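Local coordinates for acyl-coenzyme A oxidase 1 (Yarrowia lipolytica, PDB 5Y9D), which catalyses the FAD-dependent oxidation of acyl-CoAs to (2E)-enoyl-CoAs, reducing oxygen to hydrogen peroxide, in peroxisomal fatty acid beta-oxidation, at residues C471-Q480 with F554-A565; A525-R536 with G609-L617. All coordinates share one frame; numbering follows the deposited sequence.

Contact 1 (C471-Q480 with F554-A565); sequences CLSMGRGLVQ and FEELSQQRFQCA
In the wall of the FAD pocket, Leu472, whose side chain reaches the bound FAD, packs on Arg561 where helix 467-486 crosses the start of helix 558-581 almost at a right angle. The short segment axes come within 7.5 Å, and Gly475 sits at the crossing, its CA 3.5 Å from Arg561 O in a CA-H...O contact. Arg561 carries the interface. Its alkyl chain runs past Gly475 and the N of Arg476, and a bend at chi3 (-61°) turns the guanidinium across Leu472. At the edge of that group, Arg561 NH2 donates to Ser558 OG (3.1 Å), nearly in the guanidinium plane. Arg561 NH1 comes within 3.1 Å of Leu472 O. Farther along, Arg476 lays CG over a face of the Phe554 ring as a CH-pi contact, 3.7 Å from the centroid, and Val479 CG1 meets the edge of the same ring. At the other end, Cys471 CB packs on Phe562 CD1, and Met474 SD rests against Ala565 CB at 3.8 Å. Tyr356 of the second subunit packs on Leu472, Ser558 and Phe562. The CB atoms of Leu472 and Phe554, on opposite faces of the buried Arg561 guanidinium, together with the bond to Ser558 OG, fix how it is turned; with Arg476 NH1 3.9 Å from Arg561 NH1, the two like charges would be expected to repel each other mildly.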
loop_
_atom_site.group_PDB
_atom_site.type_symbol
_atom_site.label_atom_id
_atom_site.label_comp_id
_atom_site.label_asym_id
_atom_site.label_seq_id
_atom_site.Cartn_x
_atom_site.Cartn_y
_atom_site.Cartn_z
ATOM N N CYS A 471 6.829 -11.577 -13.734
ATOM C CA CYS A 471 7.720 -10.712 -14.524
ATOM C C CYS A 471 8.920 -11.491 -15.057
ATOM O O CYS A 471 9.296 -11.328 -16.220
ATOM C CB CYS A 471 8.231 -9.527 -13.710
ATOM S SG CYS A 471 6.894 -8.444 -13.202
ATOM N N LEU A 472 9.512 -12.329 -14.211
ATOM C CA LEU A 472 10.605 -13.191 -14.638
ATOM C C LEU A 472 10.187 -14.117 -15.746
ATOM O O LEU A 472 10.954 -14.322 -16.661
ATOM C CB LEU A 472 11.158 -14.039 -13.502
ATOM C CG LEU A 472 11.841 -13.292 -12.370
ATOM C CD1 LEU A 472 12.392 -14.305 -11.358
ATOM C CD2 LEU A 472 12.958 -12.407 -12.899
ATOM N N SER A 473 8.994 -14.685 -15.672
ATOM C CA SER A 473 8.466 -15.525 -16.777
ATOM C C SER A 473 8.282 -14.755 -18.084
ATOM O O SER A 473 8.565 -15.276 -19.168
ATOM C CB SER A 473 7.136 -16.188 -16.412
ATOM O OG SER A 473 7.148 -16.617 -15.068
ATOM N N MET A 474 7.780 -13.531 -18.009
ATOM C CA MET A 474 7.618 -12.780 -19.241
ATOM C C MET A 474 8.998 -12.398 -19.807
ATOM O O MET A 474 9.271 -12.607 -20.976
ATOM C CB MET A 474 6.748 -11.551 -19.046
ATOM C CG MET A 474 6.399 -10.885 -20.369
ATOM S SD MET A 474 5.948 -9.169 -20.145
ATOM C CE MET A 474 4.301 -9.228 -20.854
ATOM N N GLY A 475 9.874 -11.878 -18.970
ATOM C CA GLY A 475 11.247 -11.629 -19.397
ATOM C C GLY A 475 11.855 -12.807 -20.155
ATOM O O GLY A 475 12.400 -12.624 -21.230
ATOM N N ARG A 476 11.744 -14.019 -19.605
ATOM C CA ARG A 476 12.222 -15.218 -20.292
ATOM C C ARG A 476 11.542 -15.422 -21.651
ATOM O O ARG A 476 12.217 -15.676 -22.651
ATOM C CB ARG A 476 12.022 -16.474 -19.438
ATOM C CG ARG A 476 12.315 -17.756 -20.202
ATOM C CD ARG A 476 12.398 -18.950 -19.283
ATOM N NE ARG A 476 11.130 -19.081 -18.592
ATOM C CZ ARG A 476 10.989 -19.382 -17.306
ATOM N NH1 ARG A 476 12.057 -19.607 -16.539
ATOM N NH2 ARG A 476 9.760 -19.448 -16.791
ATOM N N GLY A 477 10.214 -15.321 -21.675
ATOM C CA GLY A 477 9.460 -15.458 -22.921
ATOM C C GLY A 477 9.857 -14.437 -23.988
ATOM O O GLY A 477 9.691 -14.668 -25.184
ATOM N N LEU A 478 10.355 -13.293 -23.547
ATOM C CA LEU A 478 10.661 -12.213 -24.434
ATOM C C LEU A 478 12.031 -12.447 -25.017
ATOM O O LEU A 478 12.271 -12.121 -26.179
ATOM C CB LEU A 478 10.657 -10.875 -23.683
ATOM C CG LEU A 478 9.337 -10.277 -23.236
ATOM C CD1 LEU A 478 9.591 -9.109 -22.308
ATOM C CD2 LEU A 478 8.550 -9.815 -24.429
ATOM N N VAL A 479 12.939 -12.986 -24.205
ATOM C CA VAL A 479 14.213 -13.408 -24.715
ATOM C C VAL A 479 14.002 -14.520 -25.746
ATOM O O VAL A 479 14.529 -14.440 -26.845
ATOM C CB VAL A 479 15.140 -13.842 -23.598
ATOM C CG1 VAL A 479 16.399 -14.459 -24.161
ATOM C CG2 VAL A 479 15.511 -12.650 -22.726
ATOM N N GLN A 480 13.187 -15.520 -25.423
ATOM C CA GLN A 480 12.924 -16.625 -26.357
ATOM C C GLN A 480 12.235 -16.193 -27.637
ATOM O O GLN A 480 12.383 -16.830 -28.675
ATOM C CB GLN A 480 12.106 -17.730 -25.666
ATOM C CG GLN A 480 12.943 -18.482 -24.636
ATOM C CD GLN A 480 12.125 -19.227 -23.621
ATOM O OE1 GLN A 480 10.990 -18.855 -23.294
ATOM N NE2 GLN A 480 12.711 -20.276 -23.083
ATOM N N PHE A 554 19.014 -17.570 -17.063
ATOM C CA PHE A 554 17.869 -16.668 -16.773
ATOM C C PHE A 554 17.916 -16.119 -15.367
ATOM O O PHE A 554 17.726 -14.914 -15.198
ATOM C CB PHE A 554 16.514 -17.334 -17.048
ATOM C CG PHE A 554 16.228 -17.519 -18.515
ATOM C CD1 PHE A 554 16.246 -16.435 -19.379
ATOM C CD2 PHE A 554 15.968 -18.770 -19.032
ATOM C CE1 PHE A 554 16.024 -16.606 -20.730
ATOM C CE2 PHE A 554 15.734 -18.943 -20.380
ATOM C CZ PHE A 554 15.781 -17.860 -21.231
ATOM N N GLU A 555 18.219 -16.970 -14.379
ATOM C CA GLU A 555 18.444 -16.496 -12.995
ATOM C C GLU A 555 19.572 -15.438 -12.911
ATOM O O GLU A 555 19.452 -14.457 -12.167
ATOM C CB GLU A 555 18.753 -17.659 -12.033
ATOM C CG GLU A 555 18.836 -17.245 -10.555
ATOM C CD GLU A 555 19.769 -18.122 -9.709
ATOM O OE1 GLU A 555 19.674 -19.378 -9.792
ATOM O OE2 GLU A 555 20.586 -17.545 -8.937
ATOM N N GLU A 556 20.658 -15.614 -13.663
ATOM C CA GLU A 556 21.697 -14.571 -13.691
ATOM C C GLU A 556 21.103 -13.278 -14.220
ATOM O O GLU A 556 21.441 -12.196 -13.733
ATOM C CB GLU A 556 22.966 -14.979 -14.483
ATOM C CG GLU A 556 24.162 -15.364 -13.603
ATOM C CD GLU A 556 24.743 -14.200 -12.794
ATOM O OE1 GLU A 556 25.123 -13.157 -13.382
ATOM O OE2 GLU A 556 24.849 -14.318 -11.557
ATOM N N LEU A 557 20.176 -13.425 -15.168
ATOM C CA LEU A 557 19.496 -12.311 -15.861
ATOM C C LEU A 557 18.155 -11.873 -15.239
ATOM O O LEU A 557 17.435 -11.064 -15.817
ATOM C CB LEU A 557 19.300 -12.678 -17.363
ATOM C CG LEU A 557 20.385 -12.258 -18.382
ATOM C CD1 LEU A 557 21.711 -11.871 -17.728
ATOM C CD2 LEU A 557 20.598 -13.349 -19.430
ATOM N N SER A 558 17.919 -12.252 -13.995
ATOM C CA SER A 558 16.642 -11.976 -13.368
ATOM C C SER A 558 16.311 -10.492 -13.334
ATOM O O SER A 558 15.214 -10.112 -13.687
ATOM C CB SER A 558 16.666 -12.477 -11.929
ATOM O OG SER A 558 16.309 -13.828 -11.854
ATOM N N GLN A 559 17.256 -9.647 -12.955
ATOM C CA GLN A 559 16.998 -8.214 -12.927
ATOM C C GLN A 559 16.714 -7.679 -14.319
ATOM O O GLN A 559 15.889 -6.804 -14.496
ATOM C CB GLN A 559 18.145 -7.450 -12.282
ATOM C CG GLN A 559 18.000 -5.941 -12.348
ATOM C CD GLN A 559 17.013 -5.383 -11.339
ATOM O OE1 GLN A 559 16.268 -6.121 -10.701
ATOM N NE2 GLN A 559 17.002 -4.067 -11.195
ATOM N N GLN A 560 17.442 -8.195 -15.294
ATOM C CA GLN A 560 17.248 -7.839 -16.690
ATOM C C GLN A 560 15.891 -8.263 -17.225
ATOM O O GLN A 560 15.280 -7.549 -17.989
ATOM C CB GLN A 560 18.367 -8.424 -17.551
ATOM C CG GLN A 560 19.695 -7.707 -17.422
ATOM C CD GLN A 560 20.502 -8.166 -16.227
ATOM O OE1 GLN A 560 20.109 -9.072 -15.509
ATOM N NE2 GLN A 560 21.638 -7.535 -16.010
ATOM N N ARG A 561 15.440 -9.446 -16.836
ATOM C CA ARG A 561 14.149 -9.942 -17.265
ATOM C C ARG A 561 13.016 -9.066 -16.761
ATOM O O ARG A 561 12.065 -8.823 -17.475
ATOM C CB ARG A 561 13.946 -11.390 -16.835
ATOM C CG ARG A 561 14.600 -12.399 -17.754
ATOM C CD ARG A 561 14.269 -13.818 -17.352
ATOM N NE ARG A 561 14.740 -14.127 -16.014
ATOM C CZ ARG A 561 14.321 -15.157 -15.294
ATOM N NH1 ARG A 561 13.416 -15.980 -15.778
ATOM N NH2 ARG A 561 14.809 -15.365 -14.088
ATOM N N PHE A 562 13.122 -8.603 -15.525
ATOM C CA PHE A 562 12.165 -7.662 -14.956
ATOM C C PHE A 562 12.101 -6.397 -15.793
ATOM O O PHE A 562 11.032 -6.011 -16.242
ATOM C CB PHE A 562 12.492 -7.295 -13.495
ATOM C CG PHE A 562 11.569 -6.251 -12.910
ATOM C CD1 PHE A 562 10.337 -6.610 -12.357
ATOM C CD2 PHE A 562 11.910 -4.914 -12.932
ATOM C CE1 PHE A 562 9.483 -5.641 -11.821
ATOM C CE2 PHE A 562 11.065 -3.946 -12.410
ATOM C CZ PHE A 562 9.853 -4.304 -11.864
ATOM N N GLN A 563 13.243 -5.765 -16.009
ATOM C CA GLN A 563 13.277 -4.550 -16.822
ATOM C C GLN A 563 12.538 -4.700 -18.136
ATOM O O GLN A 563 11.764 -3.818 -18.521
ATOM C CB GLN A 563 14.697 -4.112 -17.078
ATOM C CG GLN A 563 15.232 -3.192 -15.992
ATOM C CD GLN A 563 14.681 -1.782 -16.148
ATOM O OE1 GLN A 563 13.463 -1.551 -16.033
ATOM N NE2 GLN A 563 15.567 -0.833 -16.433
ATOM N N CYS A 564 12.716 -5.835 -18.795
ATOM C CA CYS A 564 12.153 -6.011 -20.113
ATOM C C CYS A 564 10.646 -6.169 -20.065
ATOM O O CYS A 564 9.920 -5.607 -20.883
ATOM C CB CYS A 564 12.817 -7.206 -20.802
ATOM S SG CYS A 564 14.606 -6.970 -20.995
ATOM N N ALA A 565 10.181 -6.924 -19.079
ATOM C CA ALA A 565 8.768 -7.131 -18.884
ATOM C C ALA A 565 8.154 -5.788 -18.692
ATOM O O ALA A 565 7.138 -5.466 -19.289
ATOM C CB ALA A 565 8.520 -7.995 -17.660
#

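Contact 2 (A525-R536 with G609-L617); sequences AFRTASRNNILR and GIFLRENIL
The helix containing residues 525-536 and the short helical turn at 609-613 cross steeply, at 76° between their segment axes, which stay 10.2 Å apart at closest approach; the wide spacing is filled by side chains. Phe611 reaches into it edge first: its CZ points at the face of Phe526, 3.4 Å above the centre of that ring, giving a T-shaped stack with planes at 72°. The edge of the Phe611 ring also meets the backbone, Phe611 CE1 lying 3.6 Å from Ala525 O, while Ala529 CB approaches the Phe611 ring obliquely. Ile616 packs alongside: CG2 lies against Ala525 CB, CG1 passes Thr528 CG2, and CD1 reaches Ala529 CB at 4.0 Å. Ile610 CG2 meets that methyl as well, so Ala529 is gripped by three side chains. Ile616 gets there through a Schellman motif that ends the helix, with Asn615, with positive phi, as the C-prime residue and Ile616 N bonded back to Phe611 O.

Past Ala529, toward Asn532 and Arg536, the contact turns polar. Asn532 ND2 donates to Glu614 OE1 at 3.2 Å, the N-H...O angle being 154°; the oxygen is met nearly along its C-O axis and lies close to the amide plane. Bends at chi2 and chi3 fold Arg613 back so that Glu614 OE2 sits over one face of its guanidinium, a pairing by charge alone. Arg613 NH1 lies only 3.2 Å from Arg536 NH1, two donors that cannot bond to each other. Asp623 of the second subunit forms a salt bridge with Arg613 and a long, weak ion pair with Arg536. These carboxylates probably offset the repulsion between the two arginines, leaving an apolar, aromatic-centred interior edged by charges, of which Arg613 is bridged to the second subunit.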
loop_
_atom_site.group_PDB
_atom_site.type_symbol
_atom_site.label_atom_id
_atom_site.label_comp_id
_atom_site.label_asym_id
_atom_site.label_seq_id
_atom_site.Cartn_x
_atom_site.Cartn_y
_atom_site.Cartn_z
ATOM N N ALA A 525 9.279 5.574 -29.708
ATOM C CA ALA A 525 10.250 5.808 -28.644
ATOM C C ALA A 525 10.194 4.674 -27.655
ATOM O O ALA A 525 11.235 4.193 -27.161
ATOM C CB ALA A 525 10.000 7.123 -27.947
ATOM N N PHE A 526 8.974 4.228 -27.382
ATOM C CA PHE A 526 8.799 3.185 -26.383
ATOM C C PHE A 526 9.256 1.857 -26.901
ATOM O O PHE A 526 9.979 1.158 -26.195
ATOM C CB PHE A 526 7.367 3.131 -25.832
ATOM C CG PHE A 526 7.253 3.800 -24.517
ATOM C CD1 PHE A 526 6.956 5.139 -24.438
ATOM C CD2 PHE A 526 7.559 3.118 -23.366
ATOM C CE1 PHE A 526 6.909 5.779 -23.226
ATOM C CE2 PHE A 526 7.519 3.748 -22.151
ATOM C CZ PHE A 526 7.193 5.085 -22.082
ATOM N N ARG A 527 8.857 1.523 -28.126
ATOM C CA ARG A 527 9.331 0.311 -28.803
ATOM C C ARG A 527 10.864 0.207 -28.891
ATOM O O ARG A 527 11.451 -0.849 -28.637
ATOM C CB ARG A 527 8.728 0.238 -30.187
ATOM C CG ARG A 527 7.251 -0.066 -30.142
ATOM C CD ARG A 527 6.605 -0.023 -31.497
ATOM N NE ARG A 527 5.299 -0.660 -31.408
ATOM C CZ ARG A 527 4.380 -0.666 -32.363
ATOM N NH1 ARG A 527 4.571 -0.081 -33.545
ATOM N NH2 ARG A 527 3.253 -1.294 -32.124
ATOM N N THR A 528 11.499 1.321 -29.223
ATOM C CA THR A 528 12.952 1.447 -29.199
ATOM C C THR A 528 13.567 1.177 -27.834
ATOM O O THR A 528 14.586 0.495 -27.743
ATOM C CB THR A 528 13.353 2.868 -29.653
ATOM O OG1 THR A 528 12.865 3.067 -30.979
ATOM C CG2 THR A 528 14.835 3.049 -29.633
ATOM N N ALA A 529 12.989 1.743 -26.779
ATOM C CA ALA A 529 13.505 1.480 -25.427
ATOM C C ALA A 529 13.315 0.011 -25.081
ATOM O O ALA A 529 14.210 -0.632 -24.570
ATOM C CB ALA A 529 12.842 2.372 -24.378
ATOM N N SER A 530 12.149 -0.531 -25.377
ATOM C CA SER A 530 11.906 -1.951 -25.100
ATOM C C SER A 530 12.822 -2.859 -25.932
ATOM O O SER A 530 13.507 -3.719 -25.382
ATOM C CB SER A 530 10.444 -2.327 -25.328
ATOM O OG SER A 530 10.223 -3.703 -25.032
ATOM N N ARG A 531 12.829 -2.668 -27.245
ATOM C CA ARG A 531 13.602 -3.551 -28.158
ATOM C C ARG A 531 15.072 -3.653 -27.766
ATOM O O ARG A 531 15.653 -4.739 -27.736
ATOM C CB ARG A 531 13.484 -3.049 -29.602
ATOM C CG ARG A 531 14.599 -3.445 -30.570
ATOM C CD ARG A 531 14.621 -2.451 -31.723
ATOM N NE ARG A 531 13.251 -2.278 -32.218
ATOM C CZ ARG A 531 12.620 -1.124 -32.434
ATOM N NH1 ARG A 531 13.220 0.054 -32.257
ATOM N NH2 ARG A 531 11.368 -1.158 -32.880
ATOM N N ASN A 532 15.659 -2.506 -27.469
ATOM C CA ASN A 532 17.061 -2.429 -27.099
ATOM C C ASN A 532 17.375 -3.169 -25.790
ATOM O O ASN A 532 18.349 -3.903 -25.723
ATOM C CB ASN A 532 17.494 -0.960 -26.987
ATOM C CG ASN A 532 17.582 -0.252 -28.333
ATOM O OD1 ASN A 532 17.263 -0.804 -29.406
ATOM N ND2 ASN A 532 18.012 0.995 -28.276
ATOM N N ASN A 533 16.566 -2.962 -24.751
ATOM C CA ASN A 533 16.699 -3.773 -23.526
ATOM C C ASN A 533 16.549 -5.265 -23.796
ATOM O O ASN A 533 17.344 -6.064 -23.291
ATOM C CB ASN A 533 15.706 -3.359 -22.455
ATOM C CG ASN A 533 16.132 -2.098 -21.734
ATOM O OD1 ASN A 533 16.131 -0.997 -22.312
ATOM N ND2 ASN A 533 16.490 -2.243 -20.463
ATOM N N ILE A 534 15.556 -5.642 -24.595
ATOM C CA ILE A 534 15.358 -7.060 -24.868
ATOM C C ILE A 534 16.541 -7.608 -25.638
ATOM O O ILE A 534 17.028 -8.693 -25.305
ATOM C CB ILE A 534 14.111 -7.343 -25.713
ATOM C CG1 ILE A 534 12.854 -7.059 -24.916
ATOM C CG2 ILE A 534 14.095 -8.797 -26.166
ATOM C CD1 ILE A 534 11.690 -6.621 -25.774
ATOM N N LEU A 535 16.975 -6.872 -26.678
ATOM C CA LEU A 535 18.074 -7.324 -27.554
ATOM C C LEU A 535 19.385 -7.404 -26.803
ATOM O O LEU A 535 20.162 -8.314 -27.034
ATOM C CB LEU A 535 18.199 -6.466 -28.838
ATOM C CG LEU A 535 17.122 -6.746 -29.928
ATOM C CD1 LEU A 535 17.251 -5.916 -31.196
ATOM C CD2 LEU A 535 17.081 -8.196 -30.315
ATOM N N ARG A 536 19.605 -6.482 -25.873
ATOM C CA ARG A 536 20.778 -6.542 -25.000
ATOM C C ARG A 536 20.715 -7.778 -24.082
ATOM O O ARG A 536 21.707 -8.518 -23.935
ATOM C CB ARG A 536 20.909 -5.264 -24.152
ATOM C CG ARG A 536 22.263 -5.121 -23.472
ATOM C CD ARG A 536 22.254 -4.177 -22.271
ATOM N NE ARG A 536 21.624 -4.765 -21.078
ATOM C CZ ARG A 536 21.762 -4.301 -19.833
ATOM N NH1 ARG A 536 22.530 -3.242 -19.572
ATOM N NH2 ARG A 536 21.127 -4.906 -18.836
ATOM N N GLY A 609 15.621 7.887 -16.768
ATOM C CA GLY A 609 16.896 7.195 -16.856
ATOM C C GLY A 609 16.969 6.363 -18.113
ATOM O O GLY A 609 17.937 6.462 -18.870
ATOM N N ILE A 610 15.924 5.578 -18.359
ATOM C CA ILE A 610 15.944 4.581 -19.433
ATOM C C ILE A 610 16.051 5.210 -20.819
ATOM O O ILE A 610 16.674 4.635 -21.694
ATOM C CB ILE A 610 14.714 3.643 -19.364
ATOM C CG1 ILE A 610 14.851 2.692 -18.170
ATOM C CG2 ILE A 610 14.565 2.820 -20.643
ATOM C CD1 ILE A 610 13.547 2.333 -17.479
ATOM N N PHE A 611 15.443 6.374 -21.019
ATOM C CA PHE A 611 15.430 7.016 -22.343
ATOM C C PHE A 611 16.696 7.849 -22.612
ATOM O O PHE A 611 17.026 8.097 -23.767
ATOM C CB PHE A 611 14.164 7.874 -22.521
ATOM C CG PHE A 611 12.904 7.068 -22.610
ATOM C CD1 PHE A 611 12.438 6.604 -23.842
ATOM C CD2 PHE A 611 12.184 6.753 -21.468
ATOM C CE1 PHE A 611 11.282 5.831 -23.933
ATOM C CE2 PHE A 611 11.021 5.988 -21.551
ATOM C CZ PHE A 611 10.575 5.519 -22.786
ATOM N N LEU A 612 17.384 8.286 -21.551
ATOM C CA LEU A 612 18.682 8.974 -21.679
ATOM C C LEU A 612 19.822 7.974 -21.717
ATOM O O LEU A 612 20.878 8.240 -22.303
ATOM C CB LEU A 612 18.922 9.927 -20.504
ATOM C CG LEU A 612 18.472 11.390 -20.620
ATOM C CD1 LEU A 612 17.132 11.529 -21.311
ATOM C CD2 LEU A 612 18.426 12.040 -19.242
ATOM N N ARG A 613 19.627 6.834 -21.050
ATOM C CA ARG A 613 20.611 5.749 -21.079
ATOM C C ARG A 613 20.782 5.416 -22.540
ATOM O O ARG A 613 21.898 5.304 -23.036
ATOM C CB ARG A 613 20.111 4.504 -20.301
ATOM C CG ARG A 613 21.072 3.948 -19.239
ATOM C CD ARG A 613 22.159 3.048 -19.821
ATOM N NE ARG A 613 21.655 1.713 -20.132
ATOM C CZ ARG A 613 22.368 0.741 -20.704
ATOM N NH1 ARG A 613 21.809 -0.440 -20.938
ATOM N NH2 ARG A 613 23.637 0.933 -21.048
ATOM N N GLU A 614 19.646 5.326 -23.229
ATOM C CA GLU A 614 19.568 4.777 -24.573
ATOM C C GLU A 614 19.724 5.791 -25.701
ATOM O O GLU A 614 19.520 5.432 -26.869
ATOM C CB GLU A 614 18.218 4.044 -24.726
ATOM C CG GLU A 614 18.101 2.792 -23.869
ATOM C CD GLU A 614 19.188 1.797 -24.206
ATOM O OE1 GLU A 614 19.278 1.411 -25.392
ATOM O OE2 GLU A 614 19.968 1.442 -23.299
ATOM N N ASN A 615 20.062 7.039 -25.367
ATOM C CA ASN A 615 20.181 8.101 -26.375
ATOM C C ASN A 615 18.919 8.203 -27.260
ATOM O O ASN A 615 18.990 8.122 -28.492
ATOM C CB ASN A 615 21.438 7.872 -27.243
ATOM C CG ASN A 615 21.760 9.054 -28.135
ATOM O OD1 ASN A 615 21.725 8.968 -29.371
ATOM N ND2 ASN A 615 22.062 10.178 -27.505
ATOM N N ILE A 616 17.763 8.349 -26.614
ATOM C CA ILE A 616 16.478 8.542 -27.301
ATOM C C ILE A 616 16.042 10.006 -27.162
ATOM O O ILE A 616 15.535 10.619 -28.107
ATOM C CB ILE A 616 15.400 7.600 -26.710
ATOM C CG1 ILE A 616 15.688 6.137 -27.125
ATOM C CG2 ILE A 616 13.993 8.027 -27.125
ATOM C CD1 ILE A 616 15.247 5.086 -26.122
ATOM N N LEU A 617 16.239 10.530 -25.957
ATOM C CA LEU A 617 15.975 11.910 -25.615
ATOM C C LEU A 617 17.275 12.534 -25.147
ATOM O O LEU A 617 18.177 11.835 -24.714
ATOM C CB LEU A 617 14.992 11.964 -24.455
ATOM C CG LEU A 617 13.626 11.325 -24.709
ATOM C CD1 LEU A 617 12.826 11.304 -23.412
ATOM C CD2 LEU A 617 12.876 12.053 -25.823
#

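In the fold
Coming from the N terminus, the chain first lays down 471-480, on helix 467-486, then passes through 525-536 on helix 519-544 before 554-565 returns to close contact 1, 74 residues on. Contact 2 closes later, when 609-617 meets 525-536 across a comparable span, so the two loops cross. Contact 1 joins the C-alpha1 region beside the flavin to the C-terminal oxidase region, whereas contact 2 lies wholly within the latter. Their centres are 16 Å apart, and they touch directly: Gln560 packs on Arg536 and Cys564 on Asn533, while Leu478 meets Ile534. Both also touch the second subunit, tying this helical assembly to the dimer interface.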